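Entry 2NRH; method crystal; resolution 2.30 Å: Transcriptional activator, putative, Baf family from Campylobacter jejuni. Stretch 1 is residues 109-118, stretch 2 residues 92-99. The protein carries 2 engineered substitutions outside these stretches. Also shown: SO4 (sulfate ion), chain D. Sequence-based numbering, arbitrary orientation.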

ATOM      1  N   GLY B 109       0.794  11.582 -11.997  1.00 46.81           N
ATOM      2  CA  GLY B 109       0.077  11.230 -10.768  1.00 47.60           C
ATOM      3  C   GLY B 109       0.300   9.764 -10.447  1.00 47.39           C
ATOM      4  O   GLY B 109       0.858   8.998 -11.279  1.00 47.87           O
ATOM      5  N   PHE B 110      -0.125   9.349  -9.259  1.00 46.81           N
ATOM      6  CA  PHE B 110       0.026   7.936  -8.895  1.00 46.74           C
ATOM      7  C   PHE B 110      -1.008   7.447  -7.916  1.00 46.00           C
ATOM      8  O   PHE B 110      -1.764   8.239  -7.348  1.00 45.34           O
ATOM      9  CB  PHE B 110       1.424   7.615  -8.386  1.00 46.73           C
ATOM     10  CG  PHE B 110       1.847   8.447  -7.220  1.00 49.06           C
ATOM     11  CD1 PHE B 110       1.788   7.910  -5.917  1.00 49.40           C
ATOM     12  CD2 PHE B 110       2.322   9.763  -7.414  1.00 48.07           C
ATOM     13  CE1 PHE B 110       2.173   8.685  -4.808  1.00 51.34           C
ATOM     14  CE2 PHE B 110       2.746  10.544  -6.314  1.00 53.27           C
ATOM     15  CZ  PHE B 110       2.669  10.024  -4.995  1.00 50.60           C
ATOM     16  N   ILE B 111      -0.989   6.131  -7.717  1.00 45.08           N
ATOM     17  CA  ILE B 111      -2.086   5.424  -7.056  1.00 44.69           C
ATOM     18  C   ILE B 111      -1.577   4.510  -5.949  1.00 44.41           C
ATOM     19  O   ILE B 111      -0.500   3.801  -6.027  1.00 44.08           O
ATOM     20  CB  ILE B 111      -2.981   4.590  -8.089  1.00 45.04           C
ATOM     21  CG1 ILE B 111      -3.385   5.443  -9.282  1.00 41.51           C
ATOM     22  CG2 ILE B 111      -4.202   3.920  -7.411  1.00 43.12           C
ATOM     23  CD1 ILE B 111      -3.838   4.614 -10.431  1.00 44.83           C
ATOM     24  N   LEU B 112      -2.365   4.512  -4.908  1.00 42.81           N
ATOM     25  CA  LEU B 112      -2.060   3.679  -3.745  1.00 44.24           C
ATOM     26  C   LEU B 112      -3.304   2.885  -3.377  1.00 43.09           C
ATOM     27  O   LEU B 112      -4.420   3.340  -3.644  1.00 42.46           O
ATOM     28  CB  LEU B 112      -1.702   4.659  -2.622  1.00 44.61           C
ATOM     29  CG  LEU B 112      -0.282   4.994  -2.138  1.00 47.89           C
ATOM     30  CD1 LEU B 112       0.709   4.855  -3.160  1.00 51.68           C
ATOM     31  CD2 LEU B 112      -0.188   6.365  -1.481  1.00 45.75           C
ATOM     32  N   PRO B 113      -3.161   1.766  -2.663  1.00 43.63           N
ATOM     33  CA  PRO B 113      -4.471   1.274  -2.159  1.00 44.16           C
ATOM     34  C   PRO B 113      -5.133   2.256  -1.182  1.00 44.91           C
ATOM     35  O   PRO B 113      -4.428   3.029  -0.482  1.00 45.62           O
ATOM     36  CB  PRO B 113      -4.115  -0.054  -1.417  1.00 44.00           C
ATOM     37  CG  PRO B 113      -2.739  -0.432  -1.897  1.00 42.13           C
ATOM     38  CD  PRO B 113      -2.056   0.958  -2.128  1.00 43.49           C
ATOM     39  N   GLY B 114      -6.463   2.269  -1.181  1.00 44.94           N
ATOM     40  CA  GLY B 114      -7.230   2.845  -0.088  1.00 45.01           C
ATOM     41  C   GLY B 114      -6.955   2.147   1.228  1.00 45.25           C
ATOM     42  O   GLY B 114      -6.518   0.996   1.257  1.00 45.72           O
ATOM     43  N   ILE B 115      -7.191   2.853   2.313  1.00 45.89           N
ATOM     44  CA  ILE B 115      -6.867   2.406   3.676  1.00 48.49           C
ATOM     45  C   ILE B 115      -7.573   1.113   4.089  1.00 49.46           C
ATOM     46  O   ILE B 115      -6.918   0.201   4.661  1.00 51.59           O
ATOM     47  CB  ILE B 115      -7.129   3.555   4.715  1.00 48.88           C
ATOM     48  CG1 ILE B 115      -6.189   4.729   4.435  1.00 48.87           C
ATOM     49  CG2 ILE B 115      -6.948   3.083   6.166  1.00 49.17           C
ATOM     50  CD1 ILE B 115      -6.422   5.879   5.381  1.00 50.94           C
ATOM     51  N   ALA B 116      -8.881   1.011   3.812  1.00 49.10           N
ATOM     52  CA  ALA B 116      -9.632  -0.235   4.036  1.00 49.28           C
ATOM     53  C   ALA B 116      -8.962  -1.382   3.320  1.00 49.46           C
ATOM     54  O   ALA B 116      -8.833  -2.465   3.871  1.00 50.51           O
ATOM     55  CB  ALA B 116     -11.140  -0.116   3.573  1.00 48.85           C
ATOM     56  N   ASN B 117      -8.487  -1.141   2.100  1.00 49.65           N
ATOM     57  CA  ASN B 117      -7.845  -2.213   1.319  1.00 49.68           C
ATOM     58  C   ASN B 117      -6.525  -2.689   1.885  1.00 49.57           C
ATOM     59  O   ASN B 117      -6.283  -3.859   1.846  1.00 48.54           O
ATOM     60  CB  ASN B 117      -7.722  -1.853  -0.151  1.00 48.90           C
ATOM     61  CG  ASN B 117      -8.995  -2.185  -0.909  1.00 51.31           C
ATOM     62  OD1 ASN B 117      -9.890  -2.910  -0.405  1.00 46.31           O
ATOM     63  ND2 ASN B 117      -9.094  -1.662  -2.117  1.00 50.06           N
ATOM     64  N   TYR B 118      -5.708  -1.770   2.422  1.00 49.89           N
ATOM     65  CA  TYR B 118      -4.500  -2.131   3.196  1.00 50.82           C
ATOM     66  C   TYR B 118      -4.864  -3.091   4.340  1.00 50.42           C
ATOM     67  O   TYR B 118      -4.195  -4.091   4.513  1.00 50.17           O
ATOM     68  CB  TYR B 118      -3.837  -0.891   3.810  1.00 50.35           C
ATOM     69  CG  TYR B 118      -2.898  -0.126   2.913  1.00 51.63           C
ATOM     70  CD1 TYR B 118      -1.613  -0.624   2.602  1.00 48.25           C
ATOM     71  CD2 TYR B 118      -3.244   1.153   2.431  1.00 51.36           C
ATOM     72  CE1 TYR B 118      -0.724   0.124   1.779  1.00 46.95           C
ATOM     73  CE2 TYR B 118      -2.334   1.913   1.611  1.00 48.90           C
ATOM     74  CZ  TYR B 118      -1.081   1.383   1.305  1.00 49.06           C
ATOM     75  OH  TYR B 118      -0.164   2.133   0.515  1.00 53.29           O
TER
HETATM   76  S   SO4 D 218     -15.952   4.295  -5.463  1.00 98.66           S
HETATM   77  O1  SO4 D 218     -15.046   5.047  -4.595  1.00 99.66           O
HETATM   78  O2  SO4 D 218     -16.067   2.956  -4.877  1.00100.96           O
HETATM   79  O3  SO4 D 218     -17.255   4.944  -5.469  1.00 97.07           O
HETATM   80  O4  SO4 D 218     -15.401   4.205  -6.833  1.00 97.68           O
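Stretch 2 (92-99) AGSAITID

How does stretch 2 approach stretch 1? Gly93 and Ser94 run past the turn where the strand of stretch 1 gives way to its helix. Gly114, at the N-cap position, has no side chain, and its CA lies 3.4 Å from Gly93 O, where a CB would clash. One water bridges the pieces, donating to Gly93 O and accepting from Ile115 N. Gly114 N makes a weak hydrogen bond to Ser94 O, 3.1 Å away, while Ser94 OG turns to sulfate O1 at 3.0 Å.

What happens from Ala95 onward? The chain extends into a strand, 95-99, antiparallel to strand 109-113 with a crossing angle of 165°. Ile96 pairs with Leu112 through two hydrogen bonds, Ile96 N to Leu112 O at 3.0 Å and Leu112 N to Ile96 O at 2.8 Å. Their side chains share a face, Ile96 CB lying 3.9 Å from Leu112 CB.

How does the register continue? The pairs alternate: Thr97 and Asp99 form non-hydrogen-bonded pairs with Ile111 and Gly109 on the other face, Thr97 CG2 4.0 Å from Ile111 CG1. Between them, Ile98 and Phe110 exchange two backbone hydrogen bonds, Ile98 N to Phe110 O at 2.7 Å and Phe110 N to Ile98 O at 2.8 Å. Ile98 CB sits over the Phe110 ring, 4.0 Å from its centroid. Finally, Asp99 OD1 lies 3.5 Å from Gly109 CA, where a CB would clash; the bare glycine leaves room for the carboxylate.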

ATOM      1  N   ALA B  92      -8.679  10.481  -1.385  1.00 50.80           N
ATOM      2  CA  ALA B  92      -8.483   9.353  -0.494  1.00 51.24           C
ATOM      3  C   ALA B  92      -9.844   8.662  -0.190  1.00 51.82           C
ATOM      4  O   ALA B  92     -10.584   9.046   0.726  1.00 51.71           O
ATOM      5  CB  ALA B  92      -7.739   9.800   0.758  1.00 49.52           C
ATOM      6  N   GLY B  93     -10.156   7.663  -1.021  1.00 52.54           N
ATOM      7  CA  GLY B  93     -11.317   6.780  -0.830  1.00 52.41           C
ATOM      8  C   GLY B  93     -10.854   5.336  -0.927  1.00 52.47           C
ATOM      9  O   GLY B  93      -9.876   4.943  -0.278  1.00 52.46           O
ATOM     10  N   SER B  94     -11.540   4.572  -1.775  1.00 52.50           N
ATOM     11  CA  SER B  94     -11.267   3.163  -2.045  1.00 53.14           C
ATOM     12  C   SER B  94      -9.888   2.967  -2.557  1.00 51.55           C
ATOM     13  O   SER B  94      -9.297   1.922  -2.376  1.00 52.30           O
ATOM     14  CB  SER B  94     -12.159   2.663  -3.169  1.00 52.89           C
ATOM     15  OG  SER B  94     -13.457   3.072  -2.912  1.00 59.25           O
ATOM     16  N   ALA B  95      -9.448   3.960  -3.302  1.00 49.89           N
ATOM     17  CA  ALA B  95      -8.097   4.059  -3.797  1.00 49.27           C
ATOM     18  C   ALA B  95      -7.651   5.444  -3.350  1.00 47.98           C
ATOM     19  O   ALA B  95      -8.477   6.288  -3.011  1.00 49.47           O
ATOM     20  CB  ALA B  95      -8.091   3.948  -5.339  1.00 47.83           C
ATOM     21  N   ILE B  96      -6.360   5.649  -3.300  1.00 48.04           N
ATOM     22  CA  ILE B  96      -5.742   6.947  -3.034  1.00 48.96           C
ATOM     23  C   ILE B  96      -5.016   7.352  -4.342  1.00 48.72           C
ATOM     24  O   ILE B  96      -4.119   6.672  -4.802  1.00 47.99           O
ATOM     25  CB  ILE B  96      -4.781   6.830  -1.821  1.00 48.69           C
ATOM     26  CG1 ILE B  96      -5.615   6.623  -0.547  1.00 49.13           C
ATOM     27  CG2 ILE B  96      -3.860   8.053  -1.655  1.00 47.62           C
ATOM     28  CD1 ILE B  96      -4.765   6.389   0.735  1.00 49.79           C
ATOM     29  N   THR B  97      -5.497   8.402  -4.989  1.00 48.96           N
ATOM     30  CA  THR B  97      -4.807   8.938  -6.180  1.00 48.91           C
ATOM     31  C   THR B  97      -4.184  10.281  -5.840  1.00 49.08           C
ATOM     32  O   THR B  97      -4.783  11.081  -5.142  1.00 48.88           O
ATOM     33  CB  THR B  97      -5.755   9.065  -7.355  1.00 48.61           C
ATOM     34  OG1 THR B  97      -6.808   9.977  -6.996  1.00 49.27           O
ATOM     35  CG2 THR B  97      -6.327   7.685  -7.661  1.00 46.91           C
ATOM     36  N   ILE B  98      -2.935  10.464  -6.255  1.00 50.55           N
ATOM     37  CA  ILE B  98      -2.176  11.702  -6.011  1.00 50.61           C
ATOM     38  C   ILE B  98      -1.826  12.311  -7.362  1.00 49.90           C
ATOM     39  O   ILE B  98      -1.127  11.724  -8.157  1.00 49.88           O
ATOM     40  CB  ILE B  98      -0.896  11.426  -5.167  1.00 50.28           C
ATOM     41  CG1 ILE B  98      -1.218  10.813  -3.816  1.00 52.36           C
ATOM     42  CG2 ILE B  98      -0.164  12.727  -4.840  1.00 52.29           C
ATOM     43  CD1 ILE B  98      -1.063   9.335  -3.718  1.00 56.78           C
ATOM     44  N   ASP B  99      -2.348  13.477  -7.652  1.00 51.93           N
ATOM     45  CA  ASP B  99      -2.082  14.139  -8.951  1.00 52.48           C
ATOM     46  C   ASP B  99      -1.392  15.500  -8.782  1.00 53.57           C
ATOM     47  O   ASP B  99      -1.682  16.281  -7.862  1.00 53.22           O
ATOM     48  CB  ASP B  99      -3.377  14.287  -9.740  1.00 52.11           C
ATOM     49  CG  ASP B  99      -3.888  12.942 -10.302  1.00 54.28           C
ATOM     50  OD1 ASP B  99      -3.225  12.420 -11.242  1.00 50.46           O
ATOM     51  OD2 ASP B  99      -4.944  12.433  -9.798  1.00 50.04           O
TER
HETATM   52  O   HOH W   1      -8.364   5.871   1.814  1.00 48.03           O